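Long-range contact in NleG5-1 effector (Enterobacteria phage YYZ-2008, PDB 5VGC), which is an effector that binds calcium ions and probably has ubiquitin-protein transferase activity through a RING-related domain: residues E116-N128 with E188-N200. The protein carries 1 engineered substitution. Residues are numbered along the deposited sequence; the frame is centred on the assembly and turned at random.
Sequences EELLDKIEVCAFN and ESIAVSMIVGRDN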
ATOM      1  N   GLU A 116     -16.057  13.154   7.859  1.00 32.07           N
ATOM      2  CA  GLU A 116     -17.035  14.048   8.498  1.00 36.90           C
ATOM      3  C   GLU A 116     -17.070  15.421   7.803  1.00 32.78           C
ATOM      4  O   GLU A 116     -18.156  15.925   7.478  1.00 32.21           O
ATOM      5  CB  GLU A 116     -16.773  14.174  10.011  1.00 48.46           C
ATOM      6  CG  GLU A 116     -17.661  13.300  10.890  1.00 70.87           C
ATOM      7  CD  GLU A 116     -18.792  14.092  11.543  1.00112.63           C
ATOM      8  OE1 GLU A 116     -19.606  14.684  10.800  1.00112.62           O
ATOM      9  OE2 GLU A 116     -18.866  14.131  12.795  1.00120.97           O
ATOM     10  N   GLU A 117     -15.889  15.984   7.567  1.00 29.94           N
ATOM     11  CA  GLU A 117     -15.719  17.184   6.757  1.00 31.72           C
ATOM     12  C   GLU A 117     -16.375  17.070   5.350  1.00 29.24           C
ATOM     13  O   GLU A 117     -17.123  17.972   4.903  1.00 34.57           O
ATOM     14  CB  GLU A 117     -14.219  17.522   6.676  1.00 38.51           C
ATOM     15  CG  GLU A 117     -13.806  18.561   5.632  1.00 52.28           C
ATOM     16  CD  GLU A 117     -12.510  19.294   5.933  1.00 57.63           C
ATOM     17  OE1 GLU A 117     -12.047  19.239   7.093  1.00 67.44           O
ATOM     18  OE2 GLU A 117     -11.975  19.933   4.996  1.00 52.54           O
ATOM     19  N   LEU A 118     -16.114  15.958   4.671  1.00 24.40           N
ATOM     20  CA  LEU A 118     -16.649  15.723   3.333  1.00 22.11           C
ATOM     21  C   LEU A 118     -18.199  15.631   3.338  1.00 21.12           C
ATOM     22  O   LEU A 118     -18.905  16.283   2.512  1.00 21.95           O
ATOM     23  CB  LEU A 118     -16.018  14.456   2.755  1.00 20.96           C
ATOM     24  CG  LEU A 118     -16.320  14.032   1.333  1.00 20.85           C
ATOM     25  CD1 LEU A 118     -16.097  15.174   0.364  1.00 22.48           C
ATOM     26  CD2 LEU A 118     -15.397  12.877   1.002  1.00 23.26           C
ATOM     27  N   LEU A 119     -18.715  14.827   4.268  1.00 21.01           N
ATOM     28  CA  LEU A 119     -20.161  14.694   4.439  1.00 22.38           C
ATOM     29  C   LEU A 119     -20.818  16.030   4.806  1.00 24.50           C
ATOM     30  O   LEU A 119     -21.880  16.402   4.243  1.00 25.50           O
ATOM     31  CB  LEU A 119     -20.482  13.633   5.498  1.00 25.24           C
ATOM     32  CG  LEU A 119     -20.197  12.184   5.097  1.00 25.67           C
ATOM     33  CD1 LEU A 119     -20.468  11.263   6.261  1.00 30.68           C
ATOM     34  CD2 LEU A 119     -21.044  11.747   3.906  1.00 26.40           C
ATOM     35  N   ASP A 120     -20.184  16.754   5.725  1.00 27.41           N
ATOM     36  CA  ASP A 120     -20.646  18.109   6.070  1.00 32.92           C
ATOM     37  C   ASP A 120     -20.663  19.007   4.841  1.00 29.78           C
ATOM     38  O   ASP A 120     -21.652  19.738   4.625  1.00 30.48           O
ATOM     39  CB  ASP A 120     -19.796  18.757   7.194  1.00 37.87           C
ATOM     40  CG  ASP A 120     -20.159  18.240   8.585  1.00 45.94           C
ATOM     41  OD1 ASP A 120     -21.136  17.472   8.730  1.00 57.74           O
ATOM     42  OD2 ASP A 120     -19.458  18.605   9.555  1.00 66.45           O
ATOM     43  N   LYS A 121     -19.600  18.963   4.032  1.00 26.05           N
ATOM     44  CA  LYS A 121     -19.611  19.796   2.828  1.00 25.91           C
ATOM     45  C   LYS A 121     -20.702  19.378   1.852  1.00 24.84           C
ATOM     46  O   LYS A 121     -21.368  20.252   1.258  1.00 29.28           O
ATOM     47  CB  LYS A 121     -18.273  19.862   2.122  1.00 25.41           C
ATOM     48  CG  LYS A 121     -18.283  20.872   0.988  1.00 28.01           C
ATOM     49  CD  LYS A 121     -16.905  21.404   0.695  1.00 32.37           C
ATOM     50  CE  LYS A 121     -16.986  22.527  -0.325  1.00 37.40           C
ATOM     51  NZ  LYS A 121     -15.628  22.702  -0.931  1.00 44.22           N
ATOM     52  N   ILE A 122     -20.912  18.073   1.683  1.00 23.33           N
ATOM     53  CA  ILE A 122     -22.044  17.646   0.831  1.00 24.03           C
ATOM     54  C   ILE A 122     -23.337  18.277   1.377  1.00 27.05           C
ATOM     55  O   ILE A 122     -24.072  19.011   0.652  1.00 29.09           O
ATOM     56  CB  ILE A 122     -22.149  16.110   0.726  1.00 22.37           C
ATOM     57  CG1 ILE A 122     -21.029  15.605  -0.192  1.00 22.25           C
ATOM     58  CG2 ILE A 122     -23.516  15.682   0.192  1.00 24.05           C
ATOM     59  CD1 ILE A 122     -20.830  14.107  -0.170  1.00 24.67           C
ATOM     60  N   GLU A 123     -23.566  18.008   2.664  1.00 27.34           N
ATOM     61  CA  GLU A 123     -24.732  18.550   3.344  1.00 30.92           C
ATOM     62  C   GLU A 123     -24.909  20.068   3.109  1.00 31.42           C
ATOM     63  O   GLU A 123     -26.003  20.534   2.795  1.00 31.53           O
ATOM     64  CB  GLU A 123     -24.659  18.240   4.840  1.00 35.55           C
ATOM     65  CG  GLU A 123     -25.980  18.290   5.564  1.00 47.94           C
ATOM     66  CD  GLU A 123     -26.975  17.309   5.005  1.00 51.66           C
ATOM     67  OE1 GLU A 123     -28.135  17.735   4.826  1.00 67.65           O
ATOM     68  OE2 GLU A 123     -26.607  16.128   4.736  1.00 42.81           O
ATOM     69  N   VAL A 124     -23.833  20.831   3.243  1.00 29.89           N
ATOM     70  CA  VAL A 124     -23.924  22.271   2.987  1.00 31.33           C
ATOM     71  C   VAL A 124     -24.239  22.544   1.525  1.00 28.91           C
ATOM     72  O   VAL A 124     -25.081  23.402   1.241  1.00 33.99           O
ATOM     73  CB  VAL A 124     -22.645  23.034   3.436  1.00 38.57           C
ATOM     74  CG1 VAL A 124     -22.619  24.472   2.904  1.00 40.41           C
ATOM     75  CG2 VAL A 124     -22.534  23.034   4.969  1.00 40.59           C
ATOM     76  N   CYS A 125     -23.583  21.841   0.592  1.00 25.71           N
ATOM     77  CA  CYS A 125     -23.704  22.217  -0.824  1.00 22.07           C
ATOM     78  C   CYS A 125     -24.986  21.724  -1.498  1.00 19.17           C
ATOM     79  O   CYS A 125     -25.370  22.247  -2.558  1.00 18.21           O
ATOM     80  CB  CYS A 125     -22.478  21.755  -1.614  1.00 22.59           C
ATOM     81  SG  CYS A 125     -20.957  22.680  -1.268  1.00 25.75           S
ATOM     82  N   ALA A 126     -25.650  20.733  -0.901  1.00 17.92           N
ATOM     83  CA  ALA A 126     -26.896  20.197  -1.472  1.00 16.22           C
ATOM     84  C   ALA A 126     -28.002  21.220  -1.593  1.00 17.25           C
ATOM     85  O   ALA A 126     -28.187  22.029  -0.672  1.00 19.82           O
ATOM     86  CB  ALA A 126     -27.389  19.020  -0.651  1.00 16.52           C
ATOM     87  N   PHE A 127     -28.732  21.191  -2.719  1.00 15.87           N
ATOM     88  CA  PHE A 127     -29.857  22.131  -2.950  1.00 17.13           C
ATOM     89  C   PHE A 127     -31.109  21.419  -3.501  1.00 15.96           C
ATOM     90  O   PHE A 127     -31.013  20.372  -4.170  1.00 14.18           O
ATOM     91  CB  PHE A 127     -29.425  23.275  -3.873  1.00 18.26           C
ATOM     92  CG  PHE A 127     -29.036  22.829  -5.260  1.00 17.91           C
ATOM     93  CD1 PHE A 127     -29.978  22.777  -6.282  1.00 18.51           C
ATOM     94  CD2 PHE A 127     -27.723  22.459  -5.550  1.00 18.26           C
ATOM     95  CE1 PHE A 127     -29.628  22.355  -7.566  1.00 18.93           C
ATOM     96  CE2 PHE A 127     -27.364  22.043  -6.829  1.00 17.54           C
ATOM     97  CZ  PHE A 127     -28.320  21.992  -7.841  1.00 17.65           C
ATOM     98  N   ASN A 128     -32.272  22.001  -3.207  1.00 17.59           N
ATOM     99  CA  ASN A 128     -33.560  21.603  -3.784  1.00 17.30           C
ATOM    100  C   ASN A 128     -33.526  21.897  -5.294  1.00 16.46           C
ATOM    101  O   ASN A 128     -33.525  23.072  -5.710  1.00 18.05           O
ATOM    102  CB  ASN A 128     -34.664  22.412  -3.064  1.00 20.07           C
ATOM    103  CG  ASN A 128     -36.077  22.117  -3.560  1.00 20.47           C
ATOM    104  OD1 ASN A 128     -36.350  21.931  -4.743  1.00 19.33           O
ATOM    105  ND2 ASN A 128     -36.989  22.097  -2.634  1.00 22.76           N
ATOM    106  N   GLU A 188     -10.680   9.121  -9.565  1.00 25.15           N
ATOM    107  CA  GLU A 188      -9.898   9.651  -8.462  1.00 25.38           C
ATOM    108  C   GLU A 188     -10.710   9.455  -7.183  1.00 29.18           C
ATOM    109  O   GLU A 188     -11.919   9.175  -7.225  1.00 28.66           O
ATOM    110  CB  GLU A 188      -9.640  11.151  -8.649  1.00 25.03           C
ATOM    111  CG  GLU A 188      -8.841  11.515  -9.890  1.00 27.42           C
ATOM    112  CD  GLU A 188      -8.889  13.000 -10.248  1.00 26.89           C
ATOM    113  OE1 GLU A 188      -9.865  13.677  -9.910  1.00 25.36           O
ATOM    114  OE2 GLU A 188      -7.936  13.507 -10.885  1.00 31.53           O
ATOM    115  N   SER A 189     -10.041   9.598  -6.045  1.00 26.63           N
ATOM    116  CA  SER A 189     -10.727   9.608  -4.760  1.00 21.06           C
ATOM    117  C   SER A 189     -11.510  10.906  -4.660  1.00 20.16           C
ATOM    118  O   SER A 189     -11.000  11.975  -4.993  1.00 21.77           O
ATOM    119  CB  SER A 189      -9.740   9.465  -3.601  1.00 20.62           C
ATOM    120  OG  SER A 189      -9.596   8.094  -3.248  1.00 23.37           O
ATOM    121  N   ILE A 190     -12.746  10.792  -4.210  1.00 17.85           N
ATOM    122  CA  ILE A 190     -13.618  11.946  -4.048  1.00 18.73           C
ATOM    123  C   ILE A 190     -13.151  12.773  -2.844  1.00 21.78           C
ATOM    124  O   ILE A 190     -13.026  12.220  -1.763  1.00 18.63           O
ATOM    125  CB  ILE A 190     -15.095  11.514  -3.871  1.00 17.11           C
ATOM    126  CG1 ILE A 190     -15.572  10.778  -5.125  1.00 16.79           C
ATOM    127  CG2 ILE A 190     -15.941  12.728  -3.578  1.00 16.87           C
ATOM    128  CD1 ILE A 190     -17.028  10.445  -5.160  1.00 16.95           C
ATOM    129  N   ALA A 191     -12.920  14.077  -3.046  1.00 26.86           N
ATOM    130  CA  ALA A 191     -12.364  14.974  -2.021  1.00 23.81           C
ATOM    131  C   ALA A 191     -13.142  16.285  -1.932  1.00 23.29           C
ATOM    132  O   ALA A 191     -13.671  16.733  -2.950  1.00 26.53           O
ATOM    133  CB  ALA A 191     -10.913  15.268  -2.361  1.00 23.48           C
ATOM    134  N   VAL A 192     -13.187  16.904  -0.737  1.00 21.67           N
ATOM    135  CA  VAL A 192     -13.948  18.154  -0.502  1.00 22.03           C
ATOM    136  C   VAL A 192     -13.913  19.190  -1.635  1.00 21.94           C
ATOM    137  O   VAL A 192     -14.969  19.715  -2.052  1.00 23.57           O
ATOM    138  CB  VAL A 192     -13.576  18.925   0.810  1.00 23.78           C
ATOM    139  CG1 VAL A 192     -14.479  18.548   1.952  1.00 24.64           C
ATOM    140  CG2 VAL A 192     -12.123  18.770   1.190  1.00 24.50           C
ATOM    141  N   SER A 193     -12.717  19.476  -2.138  1.00 21.46           N
ATOM    142  CA  SER A 193     -12.560  20.505  -3.166  1.00 22.21           C
ATOM    143  C   SER A 193     -13.368  20.204  -4.451  1.00 20.90           C
ATOM    144  O   SER A 193     -13.709  21.128  -5.199  1.00 21.54           O
ATOM    145  CB  SER A 193     -11.089  20.708  -3.483  1.00 23.34           C
ATOM    146  OG  SER A 193     -10.535  19.463  -3.787  1.00 22.06           O
ATOM    147  N   MET A 194     -13.674  18.926  -4.695  1.00 23.48           N
ATOM    148  CA  MET A 194     -14.564  18.551  -5.812  1.00 21.80           C
ATOM    149  C   MET A 194     -16.035  18.947  -5.624  1.00 20.24           C
ATOM    150  O   MET A 194     -16.761  19.049  -6.631  1.00 19.43           O
ATOM    151  CB  MET A 194     -14.482  17.048  -6.106  1.00 21.64           C
ATOM    152  CG  MET A 194     -13.131  16.576  -6.621  1.00 24.09           C
ATOM    153  SD  MET A 194     -13.026  14.778  -6.535  1.00 24.50           S
ATOM    154  CE  MET A 194     -11.309  14.560  -6.947  1.00 28.40           C
ATOM    155  N   ILE A 195     -16.458  19.154  -4.364  1.00 20.44           N
ATOM    156  CA  ILE A 195     -17.852  19.454  -4.037  1.00 19.85           C
ATOM    157  C   ILE A 195     -17.991  20.950  -4.074  1.00 21.67           C
ATOM    158  O   ILE A 195     -17.123  21.646  -3.556  1.00 25.78           O
ATOM    159  CB  ILE A 195     -18.270  18.993  -2.625  1.00 20.10           C
ATOM    160  CG1 ILE A 195     -17.780  17.583  -2.325  1.00 20.98           C
ATOM    161  CG2 ILE A 195     -19.777  19.027  -2.455  1.00 19.02           C
ATOM    162  CD1 ILE A 195     -18.293  16.538  -3.255  1.00 20.18           C
ATOM    163  N   VAL A 196     -19.060  21.445  -4.695  1.00 22.00           N
ATOM    164  CA  VAL A 196     -19.262  22.893  -4.845  1.00 27.54           C
ATOM    165  C   VAL A 196     -20.724  23.275  -4.683  1.00 24.96           C
ATOM    166  O   VAL A 196     -21.614  22.476  -4.997  1.00 21.80           O
ATOM    167  CB  VAL A 196     -18.728  23.419  -6.208  1.00 34.72           C
ATOM    168  CG1 VAL A 196     -17.225  23.226  -6.314  1.00 43.39           C
ATOM    169  CG2 VAL A 196     -19.398  22.744  -7.390  1.00 32.69           C
ATOM    170  N   GLY A 197     -20.962  24.495  -4.189  1.00 28.33           N
ATOM    171  CA  GLY A 197     -22.318  25.003  -3.975  1.00 26.40           C
ATOM    172  C   GLY A 197     -22.973  25.535  -5.242  1.00 25.66           C
ATOM    173  O   GLY A 197     -22.286  25.964  -6.177  1.00 25.15           O
ATOM    174  N   ARG A 198     -24.308  25.533  -5.248  1.00 28.29           N
ATOM    175  CA  ARG A 198     -25.125  25.944  -6.417  1.00 29.90           C
ATOM    176  C   ARG A 198     -24.646  27.253  -7.082  1.00 29.84           C
ATOM    177  O   ARG A 198     -24.617  27.357  -8.311  1.00 26.51           O
ATOM    178  CB  ARG A 198     -26.620  26.012  -6.036  1.00 32.69           C
ATOM    179  CG  ARG A 198     -27.520  26.935  -6.876  1.00 39.57           C
ATOM    180  CD  ARG A 198     -27.685  26.354  -8.270  1.00 52.18           C
ATOM    181  NE  ARG A 198     -28.493  27.138  -9.217  1.00 36.30           N
ATOM    182  CZ  ARG A 198     -28.125  27.512 -10.451  1.00 33.91           C
ATOM    183  NH1 ARG A 198     -28.977  28.197 -11.204  1.00 50.77           N
ATOM    184  NH2 ARG A 198     -26.923  27.221 -10.939  1.00 35.30           N
ATOM    185  N   ASP A 199     -24.273  28.235  -6.266  1.00 31.05           N
ATOM    186  CA  ASP A 199     -23.873  29.544  -6.771  1.00 39.70           C
ATOM    187  C   ASP A 199     -22.473  29.586  -7.350  1.00 40.98           C
ATOM    188  O   ASP A 199     -22.105  30.606  -7.946  1.00 38.61           O
ATOM    189  CB  ASP A 199     -23.976  30.607  -5.667  1.00 48.05           C
ATOM    190  CG  ASP A 199     -25.384  30.736  -5.108  1.00 66.37           C
ATOM    191  OD1 ASP A 199     -26.369  30.477  -5.850  1.00 48.43           O
ATOM    192  OD2 ASP A 199     -25.500  31.099  -3.918  1.00 89.13           O
ATOM    193  N   ASN A 200     -21.689  28.516  -7.184  1.00 35.65           N
ATOM    194  CA  ASN A 200     -20.329  28.495  -7.719  1.00 37.24           C
ATOM    195  C   ASN A 200     -20.227  27.931  -9.143  1.00 31.26           C
ATOM    196  O   ASN A 200     -19.133  27.930  -9.727  1.00 30.21           O
ATOM    197  CB  ASN A 200     -19.399  27.748  -6.757  1.00 46.55           C
ATOM    198  CG  ASN A 200     -19.281  28.435  -5.402  1.00 48.28           C
ATOM    199  OD1 ASN A 200     -19.573  29.628  -5.266  1.00 43.99           O
ATOM    200  ND2 ASN A 200     -18.853  27.676  -4.389  1.00 81.48           N
TER
HETATM  201  O   HOH W   1     -24.221  21.889  -5.187  1.00  7.39           O
HETATM  202  O   HOH W   2     -25.259  24.921  -2.634  1.00 23.37           O
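Lys-121 reaches from the helix across to segment 188-200, where its ammonium group is shared between two backbone carbonyls. With CG anti to the backbone N (chi1 -173°) and beside the carbonyl carbon, the extended chain carries its methylenes past Ile-195, in the opposite direction to that side chain, and across Val-192 at about a right angle before NZ arrives. NZ donates to Val-192 O at 3.3 Å, from above the carbonyl plane, and weakly to Ile-195 O. The amide N of Ile-195 reaches Val-192 O from the other face, so this oxygen, which closes the 3-10 turn, is gripped by two donors. One turn earlier, Glu-117 lays its CG against Val-192 CG1, while Leu-118 sends CD1 over the start of the 3-10 turn, 3.6 Å from Val-192 N, and its CD2 toward Ile-190 O. Leu-118 CD1 also meets Ile-195 CG1 at 4.0 Å. Ile-195 fills the middle: its CG2 lies against Cys-125 CB, and its CD1 touches Ile-122 CG1. At the helix end the backbones draw together, and Cys-125 SG rests 3.4 Å from Gly-197 N. Two waters continue the link through Cys-125 O: one also donates to Val-196 O, the other accepts from Arg-198 N. Beyond them, Arg-198 CB sits over one face of the Phe-127 ring, 4.2 Å from its centroid, in a CH-pi contact.

The contact joins helix 111-125 to the weakly bonded strand 195-196, in a region consistent with a RING-like domain. Strands 195-196 and 127-128 both pair antiparallel with strand 152-157, whose Met-156 packs on Ile-195, while Val-177 of helix 170-178 packs on Leu-118 and Ile-122, and Leu-173 on Ile-122.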